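Local coordinates for protein secreted effector CSEP0064 (Blumeria graminis f. sp. hordei, PDB 6FMB) that binds host RNA as a non-catalytic RNase homologue, protecting ribosomal RNA from degradation induced by ribosome-inactivating proteins and so preventing host cell death, at residues Tyr71-Thr74 and Ser79-Glu82. Sequence-based numbering, arbitrary orientation.
Sequences YILT and SYLE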
ATOM      1  N   TYR A  71      -0.498  -4.459   2.238  1.00  8.96           N
ATOM      2  CA  TYR A  71      -0.180  -3.035   2.292  1.00  9.49           C
ATOM      3  C   TYR A  71       0.339  -2.546   0.966  1.00  9.08           C
ATOM      4  O   TYR A  71       0.783  -3.332   0.131  1.00  9.98           O
ATOM      5  CB  TYR A  71       0.827  -2.719   3.413  1.00 10.29           C
ATOM      6  CG  TYR A  71       2.184  -3.400   3.289  1.00 10.11           C
ATOM      7  CD1 TYR A  71       3.225  -2.790   2.590  1.00 11.23           C
ATOM      8  CD2 TYR A  71       2.445  -4.616   3.927  1.00 11.36           C
ATOM      9  CE1 TYR A  71       4.463  -3.393   2.498  1.00 12.61           C
ATOM     10  CE2 TYR A  71       3.699  -5.219   3.841  1.00 12.09           C
ATOM     11  CZ  TYR A  71       4.696  -4.609   3.116  1.00 13.74           C
ATOM     12  OH  TYR A  71       5.937  -5.212   3.027  1.00 17.35           O
ATOM     13  N   ILE A  72       0.279  -1.230   0.765  1.00  9.14           N
ATOM     14  CA  ILE A  72       0.885  -0.590  -0.395  1.00  9.47           C
ATOM     15  C   ILE A  72       2.134   0.178   0.018  1.00  9.28           C
ATOM     16  O   ILE A  72       2.270   0.600   1.168  1.00  9.38           O
ATOM     17  CB  ILE A  72      -0.119   0.334  -1.133  1.00 10.37           C
ATOM     18  CG1 ILE A  72      -0.391   1.650  -0.389  1.00 11.06           C
ATOM     19  CG2 ILE A  72      -1.426  -0.410  -1.394  1.00 11.32           C
ATOM     20  CD1 ILE A  72      -0.953   2.712  -1.306  1.00 12.26           C
ATOM     21  N   LEU A  73       3.017   0.353  -0.959  1.00  9.70           N
ATOM     22  CA  LEU A  73       4.074   1.373  -0.910  1.00  9.97           C
ATOM     23  C   LEU A  73       3.834   2.297  -2.095  1.00  9.67           C
ATOM     24  O   LEU A  73       3.619   1.821  -3.229  1.00 10.37           O
ATOM     25  CB  LEU A  73       5.472   0.762  -0.988  1.00 11.02           C
ATOM     26  CG  LEU A  73       5.888  -0.186   0.137  1.00 12.98           C
ATOM     27  CD1 LEU A  73       7.264  -0.766  -0.127  1.00 15.05           C
ATOM     28  CD2 LEU A  73       5.889   0.504   1.481  1.00 14.83           C
ATOM     29  N   THR A  74       3.871   3.606  -1.853  1.00  9.85           N
ATOM     30  CA  THR A  74       3.590   4.578  -2.902  1.00  9.49           C
ATOM     31  C   THR A  74       4.304   5.899  -2.668  1.00  8.78           C
ATOM     32  O   THR A  74       4.537   6.269  -1.514  1.00  9.51           O
ATOM     33  CB  THR A  74       2.052   4.812  -2.982  1.00 11.02           C
ATOM     34  OG1 THR A  74       1.729   5.565  -4.153  1.00 11.22           O
ATOM     35  CG2 THR A  74       1.486   5.495  -1.713  1.00 11.08           C
ATOM     36  N   SER A  79       3.486   7.281  -9.029  1.00 15.73           N
ATOM     37  CA  SER A  79       4.464   6.910 -10.103  1.00 14.05           C
ATOM     38  C   SER A  79       5.366   5.786  -9.651  1.00 11.61           C
ATOM     39  O   SER A  79       5.952   5.098 -10.472  1.00 10.76           O
ATOM     40  CB  SER A  79       5.302   8.107 -10.545  1.00 14.24           C
ATOM     41  OG  SER A  79       6.083   8.671  -9.504  1.00 16.83           O
ATOM     42  N   TYR A  80       5.466   5.615  -8.330  1.00 10.57           N
ATOM     43  CA  TYR A  80       5.869   4.339  -7.722  1.00  9.97           C
ATOM     44  C   TYR A  80       4.650   3.812  -6.972  1.00  9.81           C
ATOM     45  O   TYR A  80       4.106   4.517  -6.112  1.00 10.26           O
ATOM     46  CB  TYR A  80       7.043   4.491  -6.725  1.00 10.05           C
ATOM     47  CG  TYR A  80       7.334   3.201  -5.979  1.00 10.01           C
ATOM     48  CD1 TYR A  80       7.561   2.011  -6.658  1.00 10.27           C
ATOM     49  CD2 TYR A  80       7.300   3.147  -4.591  1.00 10.52           C
ATOM     50  CE1 TYR A  80       7.754   0.816  -5.990  1.00 11.81           C
ATOM     51  CE2 TYR A  80       7.483   1.963  -3.915  1.00 12.92           C
ATOM     52  CZ  TYR A  80       7.726   0.800  -4.613  1.00 13.90           C
ATOM     53  OH  TYR A  80       7.895  -0.357  -3.893  1.00 15.85           O
ATOM     54  N   LEU A  81       4.223   2.593  -7.292  1.00  9.57           N
ATOM     55  CA  LEU A  81       3.100   1.955  -6.591  1.00  9.36           C
ATOM     56  C   LEU A  81       3.276   0.447  -6.658  1.00  9.51           C
ATOM     57  O   LEU A  81       3.334  -0.112  -7.755  1.00 10.15           O
ATOM     58  CB  LEU A  81       1.760   2.349  -7.222  1.00 10.40           C
ATOM     59  CG  LEU A  81       0.507   1.656  -6.699  1.00 10.71           C
ATOM     60  CD1 LEU A  81       0.320   1.858  -5.198  1.00 11.59           C
ATOM     61  CD2 LEU A  81      -0.713   2.142  -7.475  1.00 12.49           C
ATOM     62  N   GLU A  82       3.393  -0.195  -5.495  1.00  9.30           N
ATOM     63  CA  GLU A  82       3.426  -1.644  -5.396  1.00  9.80           C
ATOM     64  C   GLU A  82       2.572  -2.097  -4.207  1.00  9.67           C
ATOM     65  O   GLU A  82       2.364  -1.349  -3.259  1.00  9.97           O
ATOM     66  CB  GLU A  82       4.868  -2.156  -5.267  1.00 11.78           C
ATOM     67  CG  GLU A  82       5.713  -2.136  -6.545  1.00 13.93           C
ATOM     68  CD  GLU A  82       7.098  -2.750  -6.394  1.00 15.46           C
ATOM     69  OE1 GLU A  82       7.769  -2.523  -5.388  1.00 16.14           O
ATOM     70  OE2 GLU A  82       7.540  -3.402  -7.351  1.00 22.89           O
TER
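Tyr80 holds CG anti to the backbone N (chi1 173°) and Leu73 holds CG beside its N, anti to the carbonyl carbon (chi1 -62°), which lays ring and leucine side by side, pointing the same way. Leu73 CB meets Tyr80 CE2 at 3.7 Å, approaching the ring obliquely, while Leu73 CD1 lies 3.8 Å from Tyr80 OH. That hydroxyl donates to Glu82 OE1 at 2.6 Å; the acceptor sits at the ring edge, in plane, and is met on its anti side, with the phenol oxygen 28° out of the carboxylate plane, which ties the carboxylate to the phenol. On the face bearing Thr74 and Leu81, Leu81 CD1 comes within 4.1 Å of Thr74 CB and 4.2 Å of Ile72 CD1, and Ile72, Thr74 and Leu81 all rest on Val21 of helix 14-24. In the backbone, Leu73 and Glu82 form an antiparallel hydrogen-bonded pair: Leu73 N to Glu82 O, 2.9 Å, and Glu82 N to Leu73 O, 3.0 Å, both nearly straight. Thr74 and Leu81 follow as a non-hydrogen-bonded pair. Toward the turn, Asn75 OD1 accepts from Tyr80 N. Strands 70-75 and 81-85 thus make an antiparallel beta hairpin at one edge of the four-stranded sheet, 81-85 outermost, packed against the helix in this RNase-like fold.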